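Local coordinates for small ribosomal subunit protein uS8 (Aquifex aeolicus, PDB 3RF2) that binds 16S rRNA very tightly and, as a primary rRNA-binding protein, probably contributes to coordinating assembly of the platform of the 30S ribosomal subunit, at residues R21-Y26 / P103-S108; E43-D48 / S108-I113; D48-K53 / K95-Y100. All coordinates share one frame; numbering follows the deposited sequence.

Interaction 1. Residues R21-Y26 / P103-S108; sequences RDDFLY and PKKRKS
A Schellman turn ends helix 6-19 at Arg21, and the ammonium group of Lys105, from the loop between strands 93-98 and 113-115, binds the carbonyl of that same residue. Lys105 NZ gives a hydrogen bond of 2.8 Å to Arg21 O, nearly in line with the carbonyl (C=O...N angle 166°). The same nitrogen forms a salt bridge with Asp23 OD1 at 3.0 Å, reaching that oxygen from well above the carboxylate plane. The lysine chain is bent at chi3 (-67°), which puts CE 3.1 Å from Arg21 O; NZ, next along the chain, meets both acceptors. Asp23 lies across the lysine chain at about a right angle, and its OD1 also touches Lys105 CD at 3.4 Å. The negative end of the helix may add to the attraction felt by the ammonium.

In the fold, this pairing joins the corner between helix 6-19 and strand 24-28 to the loop that leaves the three-stranded sheet. Within that loop Asp102 accepts the backbone N-H groups of Arg106 and Lys107, and the ring of Tyr100 touches the Lys105 side chain.

The Arg21 side chain also touches the loop at the protein surface. Its chain, extended from CG to NE, passes Lys105 O, which CG approaches to 3.4 Å. Farther out, Arg106 CG sits at the guanidinium edge, 3.9 Å from Arg21 NE. The two guanidinium planes stand 90° apart, and the like charges stay separated, with Arg21 NE 5.1 Å from Arg106 NE.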
loop_
_atom_site.group_PDB
_atom_site.type_symbol
_atom_site.label_atom_id
_atom_site.label_comp_id
_atom_site.label_asym_id
_atom_site.label_seq_id
_atom_site.Cartn_x
_atom_site.Cartn_y
_atom_site.Cartn_z
ATOM N N ARG A 21 -5.290 14.564 4.559
ATOM C CA ARG A 21 -6.304 14.725 3.515
ATOM C C ARG A 21 -5.665 14.908 2.147
ATOM O O ARG A 21 -6.166 15.652 1.307
ATOM C CB ARG A 21 -7.254 15.888 3.829
ATOM C CG ARG A 21 -8.210 15.592 4.976
ATOM C CD ARG A 21 -9.151 16.753 5.272
ATOM N NE ARG A 21 -9.953 16.480 6.466
ATOM C CZ ARG A 21 -9.526 16.654 7.717
ATOM N NH1 ARG A 21 -8.300 17.109 7.945
ATOM N NH2 ARG A 21 -10.322 16.371 8.742
ATOM N N ASP A 22 -4.549 14.226 1.926
ATOM C CA ASP A 22 -3.853 14.310 0.650
ATOM C C ASP A 22 -4.454 13.398 -0.427
ATOM O O ASP A 22 -5.030 12.349 -0.144
ATOM C CB ASP A 22 -2.371 13.979 0.836
ATOM C CG ASP A 22 -1.614 15.061 1.603
ATOM O OD1 ASP A 22 -1.995 16.252 1.526
ATOM O OD2 ASP A 22 -0.623 14.715 2.278
ATOM N N ASP A 23 -4.277 13.808 -1.670
ATOM C CA ASP A 23 -4.755 13.068 -2.826
ATOM C C ASP A 23 -3.862 11.880 -3.141
ATOM O O ASP A 23 -4.321 10.857 -3.651
ATOM C CB ASP A 23 -4.809 14.007 -4.039
ATOM C CG ASP A 23 -5.908 15.060 -3.913
ATOM O OD1 ASP A 23 -6.860 14.864 -3.114
ATOM O OD2 ASP A 23 -5.827 16.078 -4.627
ATOM N N PHE A 24 -2.576 12.013 -2.847
ATOM C CA PHE A 24 -1.631 10.954 -3.164
ATOM C C PHE A 24 -0.368 11.002 -2.315
ATOM O O PHE A 24 -0.199 11.876 -1.472
ATOM C CB PHE A 24 -1.251 11.014 -4.643
ATOM C CG PHE A 24 -0.421 12.210 -5.003
ATOM C CD1 PHE A 24 0.939 12.225 -4.751
ATOM C CD2 PHE A 24 -0.999 13.321 -5.589
ATOM C CE1 PHE A 24 1.703 13.323 -5.077
ATOM C CE2 PHE A 24 -0.239 14.421 -5.919
ATOM C CZ PHE A 24 1.114 14.422 -5.662
ATOM N N LEU A 25 0.503 10.126 -2.541
ATOM C CA LEU A 25 1.794 10.084 -1.875
ATOM C C LEU A 25 2.679 9.114 -2.629
ATOM O O LEU A 25 2.192 8.294 -3.399
ATOM C CB LEU A 25 1.643 9.637 -0.422
ATOM C CG LEU A 25 1.077 8.231 -0.208
ATOM C CD1 LEU A 25 2.149 7.175 -0.402
ATOM C CD2 LEU A 25 0.441 8.113 1.166
ATOM N N TYR A 26 4.005 9.148 -2.511
ATOM C CA TYR A 26 4.933 8.254 -3.184
ATOM C C TYR A 26 5.580 7.316 -2.178
ATOM O O TYR A 26 5.802 7.682 -1.029
ATOM C CB TYR A 26 6.036 9.035 -3.902
ATOM C CG TYR A 26 5.582 10.243 -4.684
ATOM C CD1 TYR A 26 5.111 10.119 -5.980
ATOM C CD2 TYR A 26 5.657 11.513 -4.136
ATOM C CE1 TYR A 26 4.710 11.222 -6.701
ATOM C CE2 TYR A 26 5.259 12.622 -4.848
ATOM C CZ TYR A 26 4.786 12.471 -6.130
ATOM O OH TYR A 26 4.388 13.577 -6.842
ATOM N N PRO A 103 -16.453 14.311 -1.142
ATOM C CA PRO A 103 -15.701 15.355 -1.846
ATOM C C PRO A 103 -14.693 16.085 -0.954
ATOM O O PRO A 103 -13.615 16.409 -1.431
ATOM C CB PRO A 103 -16.795 16.318 -2.310
ATOM C CG PRO A 103 -18.001 15.439 -2.485
ATOM C CD PRO A 103 -17.904 14.449 -1.347
ATOM N N LYS A 104 -15.026 16.328 0.309
ATOM C CA LYS A 104 -14.118 17.055 1.198
ATOM C C LYS A 104 -13.018 16.171 1.797
ATOM O O LYS A 104 -12.169 16.649 2.541
ATOM C CB LYS A 104 -14.904 17.764 2.309
ATOM C CG LYS A 104 -15.704 18.981 1.841
ATOM C CD LYS A 104 -16.761 19.385 2.875
ATOM C CE LYS A 104 -16.559 20.813 3.385
ATOM N NZ LYS A 104 -17.566 21.204 4.423
ATOM N N LYS A 105 -13.036 14.882 1.494
ATOM C CA LYS A 105 -11.959 13.998 1.941
ATOM C C LYS A 105 -11.887 13.832 3.462
ATOM O O LYS A 105 -10.813 13.597 4.009
ATOM C CB LYS A 105 -10.600 14.484 1.405
ATOM C CG LYS A 105 -10.520 14.508 -0.120
ATOM C CD LYS A 105 -9.121 14.883 -0.610
ATOM C CE LYS A 105 -8.772 16.328 -0.276
ATOM N NZ LYS A 105 -7.464 16.745 -0.868
ATOM N N ARG A 106 -13.026 13.954 4.134
ATOM C CA ARG A 106 -13.079 13.757 5.578
ATOM C C ARG A 106 -13.328 12.289 5.952
ATOM O O ARG A 106 -13.095 11.878 7.091
ATOM C CB ARG A 106 -14.145 14.659 6.199
ATOM C CG ARG A 106 -13.813 16.150 6.110
ATOM C CD ARG A 106 -14.984 17.024 6.564
ATOM N NE ARG A 106 -14.649 18.450 6.555
ATOM C CZ ARG A 106 -15.546 19.433 6.544
ATOM N NH1 ARG A 106 -16.843 19.151 6.530
ATOM N NH2 ARG A 106 -15.143 20.699 6.538
ATOM N N LYS A 107 -13.790 11.505 4.985
ATOM C CA LYS A 107 -14.045 10.086 5.192
ATOM C C LYS A 107 -13.133 9.223 4.291
ATOM O O LYS A 107 -13.412 9.029 3.099
ATOM C CB LYS A 107 -15.530 9.768 4.927
ATOM C CG LYS A 107 -16.516 10.451 5.905
ATOM C CD LYS A 107 -17.992 10.426 5.426
ATOM C CE LYS A 107 -18.475 8.998 5.134
ATOM N NZ LYS A 107 -19.925 8.890 4.788
ATOM N N SER A 108 -12.049 8.718 4.874
ATOM C CA SER A 108 -11.104 7.840 4.186
ATOM C C SER A 108 -11.678 6.439 3.969
ATOM O O SER A 108 -12.408 5.917 4.813
ATOM C CB SER A 108 -9.816 7.740 5.010
ATOM O OG SER A 108 -8.962 6.711 4.549
#

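Interaction 2. Residues E43-D48 / S108-I113; sequences EGFIQD and SAITNI. With SO4 (sulfate ion), chain D.
The Phe45 ring turns an edge to Ala109: its CD1 lies 3.5 Å from Ala109 O, which sits near the ring plane. Ile110 CG1 comes up obliquely to the same corner of the ring, 3.8 Å from CD1, and the isoleucine side chain crosses the phenylalanine at about a right angle. The other flat group is the Asn112 amide, whose ND2 gives a nearly straight hydrogen bond of 3.0 Å to O1 of a sulfate ion, probably from the crystallisation liquor (N-H...O 169°). Its OD1 accepts the N-H of Ile113 at 2.8 Å, with the donor tilted out of the carbonyl plane, and also takes a bond from Lys15, so both ends of the amide are engaged.

Gly44 leaves helix 31-43 with positive phi in a Schellman motif, and Phe45 leads on into strand 46-51. This corner meets the loop that runs from the three-stranded sheet to strand 113-115, the link between the N-terminal and C-terminal halves of the S8 fold. Two classic beta bulges flank the meeting point: Gln47 and Asp48 opposite Tyr97, and Thr111 and Asn112 opposite Trp168.

No hydrogen bond joins the two segments; their contact is van der Waals packing. Ile110 CG1, anti to its own carbonyl carbon (chi1 -64°), rests 3.4 Å from Phe45 O, while Ala109 CB points into the corner and lies 3.7 Å from Gly44 O. Behind them Ile46 CG2 and Ile110 CD1 approach more loosely, at 4.4 Å. Ser108 OG donates to Ile110 O at 2.8 Å, a bond within the loop. Leu40 and Ile139 also pack on Phe45, and Ile18 of helix 6-19 on Ile110.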
loop_
_atom_site.group_PDB
_atom_site.type_symbol
_atom_site.label_atom_id
_atom_site.label_comp_id
_atom_site.label_asym_id
_atom_site.label_seq_id
_atom_site.Cartn_x
_atom_site.Cartn_y
_atom_site.Cartn_z
ATOM N N GLU A 43 -9.659 -4.209 -3.521
ATOM C CA GLU A 43 -10.663 -4.196 -2.459
ATOM C C GLU A 43 -11.319 -2.841 -2.254
ATOM O O GLU A 43 -12.256 -2.717 -1.471
ATOM C CB GLU A 43 -10.058 -4.666 -1.137
ATOM C CG GLU A 43 -9.627 -6.109 -1.178
ATOM C CD GLU A 43 -10.794 -7.033 -1.385
ATOM O OE1 GLU A 43 -11.808 -6.858 -0.667
ATOM O OE2 GLU A 43 -10.700 -7.917 -2.272
ATOM N N GLY A 44 -10.810 -1.822 -2.934
ATOM C CA GLY A 44 -11.400 -0.500 -2.851
ATOM C C GLY A 44 -10.874 0.360 -1.722
ATOM O O GLY A 44 -11.499 1.351 -1.346
ATOM N N PHE A 45 -9.720 -0.010 -1.175
ATOM C CA PHE A 45 -9.132 0.725 -0.074
ATOM C C PHE A 45 -8.286 1.894 -0.564
ATOM O O PHE A 45 -8.094 2.861 0.166
ATOM C CB PHE A 45 -8.316 -0.208 0.826
ATOM C CG PHE A 45 -9.162 -1.025 1.766
ATOM C CD1 PHE A 45 -9.781 -0.428 2.845
ATOM C CD2 PHE A 45 -9.327 -2.380 1.576
ATOM C CE1 PHE A 45 -10.554 -1.161 3.713
ATOM C CE2 PHE A 45 -10.115 -3.129 2.443
ATOM C CZ PHE A 45 -10.728 -2.517 3.514
ATOM N N ILE A 46 -7.756 1.787 -1.783
ATOM C CA ILE A 46 -7.103 2.909 -2.455
ATOM C C ILE A 46 -7.741 3.087 -3.822
ATOM O O ILE A 46 -8.420 2.188 -4.316
ATOM C CB ILE A 46 -5.569 2.701 -2.665
ATOM C CG1 ILE A 46 -5.305 1.524 -3.609
ATOM C CG2 ILE A 46 -4.866 2.514 -1.323
ATOM C CD1 ILE A 46 -3.812 1.207 -3.842
ATOM N N GLN A 47 -7.515 4.242 -4.430
ATOM C CA GLN A 47 -8.076 4.521 -5.741
ATOM C C GLN A 47 -7.262 3.864 -6.864
ATOM O O GLN A 47 -7.817 3.312 -7.815
ATOM C CB GLN A 47 -8.170 6.036 -5.959
ATOM C CG GLN A 47 -8.805 6.456 -7.284
ATOM C CD GLN A 47 -10.273 6.052 -7.371
ATOM O OE1 GLN A 47 -11.010 6.138 -6.384
ATOM N NE2 GLN A 47 -10.699 5.600 -8.547
ATOM N N ASP A 48 -5.941 3.935 -6.754
ATOM C CA ASP A 48 -5.068 3.392 -7.790
ATOM C C ASP A 48 -3.641 3.581 -7.318
ATOM O O ASP A 48 -3.401 4.197 -6.273
ATOM C CB ASP A 48 -5.287 4.124 -9.109
ATOM C CG ASP A 48 -5.020 3.239 -10.353
ATOM O OD1 ASP A 48 -4.274 2.227 -10.287
ATOM O OD2 ASP A 48 -5.565 3.579 -11.425
ATOM N N SER A 108 -12.049 8.718 4.874
ATOM C CA SER A 108 -11.104 7.840 4.186
ATOM C C SER A 108 -11.678 6.439 3.969
ATOM O O SER A 108 -12.408 5.917 4.813
ATOM C CB SER A 108 -9.816 7.740 5.010
ATOM O OG SER A 108 -8.962 6.711 4.549
ATOM N N ALA A 109 -11.351 5.824 2.840
ATOM C CA ALA A 109 -11.726 4.430 2.634
ATOM C C ALA A 109 -10.984 3.532 3.630
ATOM O O ALA A 109 -11.461 2.465 3.996
ATOM C CB ALA A 109 -11.424 4.004 1.207
ATOM N N ILE A 110 -9.806 3.968 4.060
ATOM C CA ILE A 110 -9.050 3.202 5.032
ATOM C C ILE A 110 -9.237 3.755 6.430
ATOM O O ILE A 110 -8.848 4.883 6.710
ATOM C CB ILE A 110 -7.554 3.169 4.719
ATOM C CG1 ILE A 110 -7.323 2.441 3.403
ATOM C CG2 ILE A 110 -6.798 2.448 5.853
ATOM C CD1 ILE A 110 -5.890 2.520 2.928
ATOM N N THR A 111 -9.849 2.966 7.303
ATOM C CA THR A 111 -9.966 3.380 8.693
ATOM C C THR A 111 -8.639 3.122 9.395
ATOM O O THR A 111 -8.153 3.967 10.143
ATOM C CB THR A 111 -11.097 2.663 9.410
ATOM O OG1 THR A 111 -12.348 3.076 8.834
ATOM C CG2 THR A 111 -11.071 2.994 10.915
ATOM N N ASN A 112 -8.036 1.965 9.118
ATOM C CA ASN A 112 -6.736 1.652 9.679
ATOM C C ASN A 112 -6.068 0.551 8.902
ATOM O O ASN A 112 -6.716 -0.238 8.219
ATOM C CB ASN A 112 -6.866 1.230 11.158
ATOM C CG ASN A 112 -5.638 1.604 11.993
ATOM O OD1 ASN A 112 -4.536 1.806 11.472
ATOM N ND2 ASN A 112 -5.832 1.696 13.299
ATOM N N ILE A 113 -4.754 0.490 9.025
ATOM C CA ILE A 113 -3.983 -0.526 8.349
ATOM C C ILE A 113 -2.764 -0.804 9.203
ATOM O O ILE A 113 -2.007 0.099 9.514
ATOM C CB ILE A 113 -3.607 -0.085 6.918
ATOM C CG1 ILE A 113 -2.706 -1.117 6.247
ATOM C CG2 ILE A 113 -2.952 1.269 6.906
ATOM C CD1 ILE A 113 -2.634 -0.934 4.751
HETATM S S SO4 D . -3.373 3.708 15.576
HETATM O O1 SO4 D . -3.395 2.495 14.763
HETATM O O2 SO4 D . -2.091 3.806 16.267
HETATM O O3 SO4 D . -4.479 3.660 16.531
HETATM O O4 SO4 D . -3.489 4.874 14.709
#

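Interaction 3. Residues D48-K53 / K95-Y100; sequences DWEALK and KIYLKY
Backbone hydrogen bonds join Asp48-Ala51 and Lys95-Leu98 as antiparallel strands, their directions 168° apart. Glu50 and Lys95 form a hydrogen-bonded pair, with Glu50 N to Lys95 O at 2.7 Å and Lys95 N to Glu50 O at 2.9 Å. At the pair Asp48-Tyr97 the bond from Tyr97 N to Asp48 O is short, 2.7 Å, but its return, Asp48 N to Tyr97 O, is weak at 3.4 Å, beside the bulge at Gln47-Asp48. Between them lies the non-hydrogen-bonded pair Trp49-Ile96, where Trp49 CA makes a CA-H...O contact of 3.0 Å with Lys95 O.

Polar side chains gather on the face that carries Asp48, Glu50, Lys95 and Tyr97. Lys95, extended throughout with CG anti to the backbone N (chi1 -174°), brings NZ within a 3.0 Å hydrogen bond of Tyr97 OH. NZ also donates to a water, which in turn gives a weak bond to Glu50 OE1. The stronger partner of Glu50 is Lys56, and that of Asp48 is Lys41, both through salt bridges.

Van der Waals contacts complete the account. The Glu50 carboxylate lies at the edge of the Tyr97 ring, its CD 3.7 Å from CE2, with the two planes 67° apart. Leu52 CD1 packs on Lys95 CB at 3.9 Å.

Strand 93-98 runs between 46-51 and 24-28 in the three-stranded sheet. Trp49 and Ile96 face helix 31-43, through Leu37. On the other face Lys95 makes a salt bridge with Glu60 and a cation-pi contact with Phe24; Glu60 belongs to residues 59-93, an insertion absent from other S8 sequences that forms much of the connection between these two strands.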
loop_
_atom_site.group_PDB
_atom_site.type_symbol
_atom_site.label_atom_id
_atom_site.label_comp_id
_atom_site.label_asym_id
_atom_site.label_seq_id
_atom_site.Cartn_x
_atom_site.Cartn_y
_atom_site.Cartn_z
ATOM N N ASP A 48 -5.941 3.935 -6.754
ATOM C CA ASP A 48 -5.068 3.392 -7.790
ATOM C C ASP A 48 -3.641 3.581 -7.318
ATOM O O ASP A 48 -3.401 4.197 -6.273
ATOM C CB ASP A 48 -5.287 4.124 -9.109
ATOM C CG ASP A 48 -5.020 3.239 -10.353
ATOM O OD1 ASP A 48 -4.274 2.227 -10.287
ATOM O OD2 ASP A 48 -5.565 3.579 -11.425
ATOM N N TRP A 49 -2.702 3.019 -8.069
ATOM C CA TRP A 49 -1.291 3.240 -7.823
ATOM C C TRP A 49 -0.554 3.086 -9.149
ATOM O O TRP A 49 -0.941 2.272 -9.990
ATOM C CB TRP A 49 -0.751 2.249 -6.800
ATOM C CG TRP A 49 -0.713 0.840 -7.293
ATOM C CD1 TRP A 49 -1.717 -0.070 -7.228
ATOM C CD2 TRP A 49 0.394 0.172 -7.921
ATOM N NE1 TRP A 49 -1.316 -1.260 -7.782
ATOM C CE2 TRP A 49 -0.021 -1.141 -8.211
ATOM C CE3 TRP A 49 1.697 0.564 -8.276
ATOM C CZ2 TRP A 49 0.810 -2.071 -8.835
ATOM C CZ3 TRP A 49 2.530 -0.364 -8.894
ATOM C CH2 TRP A 49 2.081 -1.665 -9.170
ATOM N N GLU A 50 0.498 3.867 -9.336
ATOM C CA GLU A 50 1.268 3.832 -10.581
ATOM C C GLU A 50 2.752 3.534 -10.332
ATOM O O GLU A 50 3.354 4.128 -9.453
ATOM C CB GLU A 50 1.159 5.180 -11.296
ATOM C CG GLU A 50 -0.080 5.385 -12.165
ATOM C CD GLU A 50 -0.213 6.833 -12.606
ATOM O OE1 GLU A 50 0.762 7.585 -12.410
ATOM O OE2 GLU A 50 -1.286 7.231 -13.117
ATOM N N ALA A 51 3.344 2.639 -11.116
ATOM C CA ALA A 51 4.806 2.521 -11.142
ATOM C C ALA A 51 5.409 3.658 -11.962
ATOM O O ALA A 51 5.153 3.772 -13.161
ATOM C CB ALA A 51 5.236 1.180 -11.716
ATOM N N LEU A 52 6.205 4.503 -11.315
ATOM C CA LEU A 52 6.812 5.642 -11.992
ATOM C C LEU A 52 8.162 5.263 -12.617
ATOM O O LEU A 52 9.219 5.592 -12.085
ATOM C CB LEU A 52 6.958 6.828 -11.027
ATOM C CG LEU A 52 5.648 7.432 -10.505
ATOM C CD1 LEU A 52 5.892 8.582 -9.538
ATOM C CD2 LEU A 52 4.797 7.894 -11.661
ATOM N N LYS A 53 8.097 4.554 -13.741
ATOM C CA LYS A 53 9.271 4.152 -14.508
ATOM C C LYS A 53 9.298 4.851 -15.864
ATOM O O LYS A 53 8.473 5.726 -16.140
ATOM C CB LYS A 53 9.239 2.647 -14.744
ATOM C CG LYS A 53 9.261 1.824 -13.473
ATOM C CD LYS A 53 8.559 0.484 -13.668
ATOM C CE LYS A 53 9.063 -0.246 -14.907
ATOM N NZ LYS A 53 8.401 -1.573 -15.058
ATOM N N LYS A 95 3.550 5.786 -7.102
ATOM C CA LYS A 95 2.622 6.849 -6.800
ATOM C C LYS A 95 1.355 6.148 -6.349
ATOM O O LYS A 95 0.815 5.305 -7.063
ATOM C CB LYS A 95 2.354 7.712 -8.045
ATOM C CG LYS A 95 1.493 8.949 -7.778
ATOM C CD LYS A 95 1.267 9.780 -9.029
ATOM C CE LYS A 95 0.519 11.059 -8.706
ATOM N NZ LYS A 95 0.332 11.940 -9.910
ATOM N N ILE A 96 0.898 6.465 -5.148
ATOM C CA ILE A 96 -0.346 5.885 -4.658
ATOM C C ILE A 96 -1.457 6.922 -4.619
ATOM O O ILE A 96 -1.289 7.973 -4.008
ATOM C CB ILE A 96 -0.188 5.293 -3.246
ATOM C CG1 ILE A 96 0.767 4.092 -3.277
ATOM C CG2 ILE A 96 -1.578 4.908 -2.702
ATOM C CD1 ILE A 96 1.388 3.745 -1.946
ATOM N N TYR A 97 -2.589 6.619 -5.256
ATOM C CA TYR A 97 -3.739 7.512 -5.243
ATOM C C TYR A 97 -4.722 7.101 -4.158
ATOM O O TYR A 97 -5.227 5.976 -4.164
ATOM C CB TYR A 97 -4.447 7.492 -6.602
ATOM C CG TYR A 97 -3.629 8.073 -7.739
ATOM C CD1 TYR A 97 -3.771 9.404 -8.117
ATOM C CD2 TYR A 97 -2.728 7.288 -8.440
ATOM C CE1 TYR A 97 -3.025 9.939 -9.162
ATOM C CE2 TYR A 97 -1.988 7.808 -9.479
ATOM C CZ TYR A 97 -2.137 9.132 -9.834
ATOM O OH TYR A 97 -1.396 9.643 -10.875
ATOM N N LEU A 98 -5.002 8.008 -3.230
ATOM C CA LEU A 98 -5.820 7.665 -2.067
ATOM C C LEU A 98 -7.294 7.811 -2.363
ATOM O O LEU A 98 -7.698 8.624 -3.193
ATOM C CB LEU A 98 -5.449 8.526 -0.868
ATOM C CG LEU A 98 -4.000 8.435 -0.409
ATOM C CD1 LEU A 98 -3.662 9.585 0.516
ATOM C CD2 LEU A 98 -3.735 7.086 0.273
ATOM N N LYS A 99 -8.099 7.012 -1.675
ATOM C CA LYS A 99 -9.541 7.012 -1.882
ATOM C C LYS A 99 -10.235 7.548 -0.653
ATOM O O LYS A 99 -10.096 6.970 0.423
ATOM C CB LYS A 99 -10.067 5.599 -2.115
ATOM C CG LYS A 99 -11.585 5.567 -2.363
ATOM C CD LYS A 99 -12.120 4.146 -2.520
ATOM C CE LYS A 99 -11.787 3.566 -3.906
ATOM N NZ LYS A 99 -12.339 4.403 -5.013
ATOM N N TYR A 100 -10.985 8.637 -0.827
ATOM C CA TYR A 100 -11.948 9.107 0.167
ATOM C C TYR A 100 -13.366 8.949 -0.373
ATOM O O TYR A 100 -13.568 8.943 -1.581
ATOM C CB TYR A 100 -11.703 10.569 0.503
ATOM C CG TYR A 100 -10.278 10.850 0.885
ATOM C CD1 TYR A 100 -9.897 10.877 2.225
ATOM C CD2 TYR A 100 -9.310 11.079 -0.093
ATOM C CE1 TYR A 100 -8.599 11.123 2.589
ATOM C CE2 TYR A 100 -7.991 11.318 0.260
ATOM C CZ TYR A 100 -7.651 11.347 1.603
ATOM O OH TYR A 100 -6.368 11.598 1.962
HETATM O O HOH W 1 0.989 10.982 -12.462
#

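Overall arrangement
All three interactions gather round one antiparallel sheet, their centres 10 to 12 Å apart. Interaction 3 pairs its middle strand with one outer strand; interactions 1 and 2 tie the loop that follows the middle strand to two helix ends. Interactions 1 and 2 share Ser108 and follow each other along that loop. Interaction 1 meets interaction 3 through probable hydrogen bonds from Tyr100 OH to Asp22 O (2.6 Å) and from Ile96 N to Leu25 O (2.8 Å). Interaction 2 shares Asp48 with interaction 3, and a probable hydrogen bond from Lys99 NZ to Gln47 OE1 (2.6 Å) joins them further. The sulfate lies at interaction 2, on Asn112.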